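Porin (Pseudomonas aeruginosa, PDB 3T24) is an outer-membrane beta-barrel porin of the OprD family that probably lets small solutes, carboxylates among them, pass through a central channel. Local coordinates at residues Glu169-Thr174 with Gly212-Phe217; Val254-Leu259 with Thr283-Ile288. One frame throughout, in Å; residues are numbered along the deposited sequence.

Overall arrangement
Contacts 1 and 2 lie on the same side of the barrel, their centres about 13 Å apart, and follow one another along the chain. In each, one partner belongs to a long loop: segment 169-174 to the loop joining strands 150-161 and 192-200, segment 283-288 to the loop joining strands 270-280 and 310-319. The other partner is the end of strand 205-214 with its turn in contact 1, and the first part of strand 255-267 in contact 2. The two meet where Thr174 OG1 is probably hydrogen-bonded to Tyr287 O (2.9 Å), and Ile173 CD1 packs on Val254 CG2. Two loops are thus tied to each other and to strands 205-214 and 255-267, consistent with loops folded inward to shape an OprD-type channel.

Contact 1 (Glu169-Thr174 with Gly212-Phe217); sequences EDMTIT and GKLDNF
Leu214, at the end of its strand, and Phe217, just past the turn, carry the contact, and both start out toward the extended run Met171-Ile173. The Phe217 ring is met by a succession of atoms of that run. Ile173 CB comes within 3.6 Å of Phe217 CD1 with Ile173 CG2 close behind, Thr172 CA lies 4.0 Å from Phe217 CZ, and Met171 O is the nearest atom to Phe217 CE2. The approach is oblique throughout, and the side chains of Ile173 and Phe217 pass each other pointing opposite ways. Leu214 divides its methyls: CD1 meets Met171 CB at 3.9 Å, while CD2 sits 3.6 Å from Thr172 O. A chi1 of -176° sets Leu214 CG anti to the backbone N, and from there CD1 and CD2 reach Met171 and Thr172.

What positions the pair is the turn between them. Phe217 N donates to Leu214 O over 2.8 Å, and the backbone angles at Asp215 and Asn216 are those of a type II turn, with Asn216 at the position where phi is positive. This is the tight turn of the hairpin that joins strands 205-214 and 218-230. On its polar side, Lys213 NZ and Asp215 OD1 form a salt bridge of 3.2 Å. Asn216 N is hydrogen-bonded to Asp249 OD2 and Phe217 O to Ser252 OG, which ties the turn to the next loop along the rim. Farther out, Phe192 touches both Met171 and Leu214, and Leu187 touches Phe217.

Between the two segments the contact consists of van der Waals packing, without a hydrogen bond or salt bridge. The fit therefore rests on apolar side chains packed on one another and on the backbone of 171-173, where Met171 O has a weak hydrogen bond from Thr188 OG1, beyond the pair.

Contact 2 (Val254-Leu259 with Thr283-Ile288); sequences VDNKAL and TGFAYI
Asn256 reaches from strand 255-267 into the Thr283-Phe285 backbone, and each atom of its side chain meets something there. CB packs against two carbonyl oxygens, Gly284 O at 3.3 Å and Thr283 O slightly farther away. CG, anti to the backbone N, lies over the Gly284 carbonyl group. From it the amide parts into two branches: ND2 donates to Thr283 O at 3.0 Å with a moderately bent N-H...O angle of 148°, and OD1 lies 3.5 Å from Phe285 CA and also faces Phe285 CD1 at the edge of the ring, near its plane. Amide and ring planes stand 71° apart. Ala258 CB touches Phe285 CD1 obliquely, so the ring has two neighbours from one strand.

Thr283 adds a second anchor. Thr283 N donates to Asp255 O over 3.1 Å, and Thr283 OG1 receives Asp255 N in a long but almost straight bond (3.3 Å, 176°). Thr283 OG1 in turn donates to Gly284 O on a lone pair at 2.9 Å, which leaves its acceptor side for Asp255 N. The carboxylate of Asp255 is engaged differently, in a salt bridge with Arg245 and a hydrogen bond to Asp282 N. Beside these polar links, Val254 CG1 rests on Ala286 CB at 4.0 Å.

The touching parts 254-258 and 283-286 run in steeply different directions, and the chain turns away from the strand after the Thr283-Asp255 backbone bond. This is consistent with a long loop folded against the inner wall of the barrel, as in OprD-family porins.

Contact 1 (Glu169-Thr174 with Gly212-Phe217)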
# COMPACT_ATOMS: atom_id res chain seq x y z
N GLU A 169 -3.57 14.74 -11.27
CA GLU A 169 -2.34 15.31 -11.78
C GLU A 169 -1.42 14.23 -12.38
O GLU A 169 -1.59 13.03 -12.10
CB GLU A 169 -1.63 16.11 -10.67
CG GLU A 169 -0.98 15.21 -9.59
CD GLU A 169 -0.34 15.99 -8.43
OE1 GLU A 169 0.77 15.62 -8.00
OE2 GLU A 169 -0.95 16.96 -7.92
N ASP A 170 -0.47 14.65 -13.20
CA ASP A 170 0.51 13.71 -13.76
C ASP A 170 1.30 13.03 -12.64
O ASP A 170 1.54 13.61 -11.59
CB ASP A 170 1.47 14.40 -14.74
CG ASP A 170 0.81 14.79 -16.05
OD1 ASP A 170 -0.22 14.19 -16.43
OD2 ASP A 170 1.32 15.71 -16.71
N MET A 171 1.71 11.80 -12.89
CA MET A 171 2.46 11.01 -11.92
C MET A 171 3.97 11.31 -11.93
O MET A 171 4.52 11.85 -12.89
CB MET A 171 2.23 9.52 -12.19
CG MET A 171 0.79 9.09 -11.94
SD MET A 171 0.41 7.48 -12.66
CE MET A 171 -0.05 8.01 -14.30
N THR A 172 4.63 10.95 -10.84
CA THR A 172 6.08 11.02 -10.81
C THR A 172 6.59 9.80 -10.08
O THR A 172 5.83 8.91 -9.71
CB THR A 172 6.64 12.30 -10.12
OG1 THR A 172 6.13 12.42 -8.79
CG2 THR A 172 6.29 13.57 -10.90
N ILE A 173 7.90 9.78 -9.85
CA ILE A 173 8.52 8.67 -9.18
C ILE A 173 8.84 9.08 -7.74
O ILE A 173 9.10 10.24 -7.45
CB ILE A 173 9.80 8.24 -9.91
CG1 ILE A 173 10.17 6.80 -9.54
CG2 ILE A 173 10.98 9.24 -9.58
CD1 ILE A 173 11.41 6.29 -10.25
N THR A 174 8.81 8.13 -6.83
CA THR A 174 9.27 8.42 -5.48
C THR A 174 10.77 8.72 -5.51
O THR A 174 11.56 7.93 -6.02
CB THR A 174 9.01 7.24 -4.56
OG1 THR A 174 7.64 6.84 -4.70
CG2 THR A 174 9.32 7.63 -3.09
N GLY A 212 5.19 -3.24 -15.13
CA GLY A 212 4.71 -1.88 -15.05
C GLY A 212 5.69 -0.90 -15.69
O GLY A 212 6.91 -1.02 -15.53
N LYS A 213 5.16 0.07 -16.42
CA LYS A 213 5.99 1.11 -17.01
C LYS A 213 5.44 2.50 -16.77
O LYS A 213 4.39 2.87 -17.29
CB LYS A 213 6.18 0.86 -18.51
CG LYS A 213 7.09 1.87 -19.18
CD LYS A 213 7.12 1.67 -20.68
CE LYS A 213 7.09 3.01 -21.37
NZ LYS A 213 6.67 2.87 -22.78
N LEU A 214 6.16 3.30 -15.99
CA LEU A 214 5.82 4.70 -15.85
C LEU A 214 6.57 5.43 -16.97
O LEU A 214 7.79 5.59 -16.93
CB LEU A 214 6.22 5.24 -14.48
CG LEU A 214 5.82 6.68 -14.18
CD1 LEU A 214 4.27 6.88 -14.27
CD2 LEU A 214 6.37 7.15 -12.82
N ASP A 215 5.83 5.87 -17.98
CA ASP A 215 6.47 6.35 -19.20
C ASP A 215 7.56 7.39 -18.88
O ASP A 215 7.33 8.33 -18.10
CB ASP A 215 5.44 6.89 -20.19
CG ASP A 215 5.94 6.88 -21.62
OD1 ASP A 215 6.71 5.98 -22.00
OD2 ASP A 215 5.56 7.80 -22.36
N ASN A 216 8.73 7.18 -19.50
CA ASN A 216 9.91 8.03 -19.33
C ASN A 216 10.67 7.87 -18.00
O ASN A 216 11.83 8.29 -17.89
CB ASN A 216 9.60 9.51 -19.63
CG ASN A 216 9.14 9.71 -21.07
OD1 ASN A 216 9.69 9.12 -22.00
ND2 ASN A 216 8.11 10.52 -21.25
N PHE A 217 10.03 7.23 -17.02
CA PHE A 217 10.68 7.03 -15.73
C PHE A 217 11.36 5.68 -15.61
O PHE A 217 12.57 5.62 -15.42
CB PHE A 217 9.67 7.21 -14.58
CG PHE A 217 9.31 8.64 -14.34
CD1 PHE A 217 9.97 9.37 -13.36
CD2 PHE A 217 8.34 9.27 -15.11
CE1 PHE A 217 9.64 10.68 -13.13
CE2 PHE A 217 8.01 10.59 -14.89
CZ PHE A 217 8.65 11.30 -13.89

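Contact 2 (Val254-Leu259 with Thr283-Ile288)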
# COMPACT_ATOMS: atom_id res chain seq x y z
N VAL A 254 17.16 5.20 -13.17
CA VAL A 254 16.66 4.04 -12.45
C VAL A 254 17.38 2.76 -12.87
O VAL A 254 17.49 2.44 -14.05
CB VAL A 254 15.12 3.87 -12.61
CG1 VAL A 254 14.68 2.46 -12.20
CG2 VAL A 254 14.37 4.95 -11.79
N ASP A 255 17.85 2.01 -11.88
CA ASP A 255 18.55 0.75 -12.13
C ASP A 255 18.60 -0.04 -10.83
O ASP A 255 19.44 0.21 -9.95
CB ASP A 255 19.96 1.03 -12.63
CG ASP A 255 20.86 -0.19 -12.55
OD1 ASP A 255 20.40 -1.27 -12.98
OD2 ASP A 255 22.00 -0.07 -12.03
N ASN A 256 17.67 -0.98 -10.68
CA ASN A 256 17.47 -1.60 -9.39
C ASN A 256 17.02 -3.04 -9.47
O ASN A 256 16.19 -3.40 -10.31
CB ASN A 256 16.46 -0.78 -8.57
CG ASN A 256 16.05 -1.45 -7.25
OD1 ASN A 256 14.98 -2.07 -7.14
ND2 ASN A 256 16.88 -1.30 -6.24
N LYS A 257 17.56 -3.84 -8.57
CA LYS A 257 17.00 -5.16 -8.33
C LYS A 257 16.61 -5.21 -6.86
O LYS A 257 17.34 -4.74 -5.99
CB LYS A 257 18.00 -6.26 -8.68
CG LYS A 257 18.72 -6.01 -9.98
CD LYS A 257 19.58 -7.20 -10.40
CE LYS A 257 20.29 -6.94 -11.73
NZ LYS A 257 21.23 -5.79 -11.67
N ALA A 258 15.44 -5.76 -6.58
CA ALA A 258 14.94 -5.78 -5.22
C ALA A 258 14.55 -7.19 -4.86
O ALA A 258 13.49 -7.67 -5.26
CB ALA A 258 13.74 -4.86 -5.09
N LEU A 259 15.40 -7.87 -4.10
CA LEU A 259 15.05 -9.17 -3.57
C LEU A 259 14.47 -8.95 -2.18
O LEU A 259 15.09 -8.30 -1.34
CB LEU A 259 16.26 -10.10 -3.52
CG LEU A 259 16.06 -11.51 -2.96
CD1 LEU A 259 14.95 -12.30 -3.67
CD2 LEU A 259 17.39 -12.31 -2.94
N THR A 283 20.46 2.49 -8.09
CA THR A 283 19.44 3.23 -7.33
C THR A 283 18.65 2.29 -6.44
O THR A 283 18.73 1.08 -6.59
CB THR A 283 18.40 3.89 -8.25
OG1 THR A 283 17.50 2.88 -8.74
CG2 THR A 283 19.07 4.60 -9.42
N GLY A 284 17.87 2.85 -5.51
CA GLY A 284 16.90 2.06 -4.77
C GLY A 284 15.65 1.65 -5.59
O GLY A 284 15.57 1.85 -6.82
N PHE A 285 14.67 1.06 -4.91
CA PHE A 285 13.42 0.60 -5.55
C PHE A 285 12.61 1.69 -6.26
O PHE A 285 12.51 2.82 -5.78
CB PHE A 285 12.56 -0.07 -4.50
CG PHE A 285 11.37 -0.80 -5.05
CD1 PHE A 285 11.55 -1.88 -5.90
CD2 PHE A 285 10.08 -0.43 -4.70
CE1 PHE A 285 10.44 -2.57 -6.42
CE2 PHE A 285 8.99 -1.11 -5.19
CZ PHE A 285 9.16 -2.18 -6.05
N ALA A 286 12.04 1.35 -7.41
CA ALA A 286 11.22 2.30 -8.19
C ALA A 286 9.72 2.11 -7.98
O ALA A 286 9.18 1.00 -8.17
CB ALA A 286 11.54 2.18 -9.68
N TYR A 287 9.03 3.19 -7.58
CA TYR A 287 7.56 3.15 -7.45
C TYR A 287 6.90 4.52 -7.55
O TYR A 287 7.52 5.54 -7.27
CB TYR A 287 7.10 2.41 -6.17
CG TYR A 287 7.56 3.01 -4.84
CD1 TYR A 287 6.64 3.59 -3.96
CD2 TYR A 287 8.89 2.96 -4.45
CE1 TYR A 287 7.05 4.11 -2.74
CE2 TYR A 287 9.30 3.47 -3.23
CZ TYR A 287 8.38 4.05 -2.37
OH TYR A 287 8.79 4.57 -1.15
N ILE A 288 5.64 4.53 -8.00
CA ILE A 288 4.92 5.80 -8.22
C ILE A 288 4.95 6.65 -6.96
O ILE A 288 4.71 6.15 -5.85
CB ILE A 288 3.45 5.59 -8.73
CG1 ILE A 288 3.47 4.95 -10.12
CG2 ILE A 288 2.68 6.90 -8.79
CD1 ILE A 288 2.26 4.08 -10.40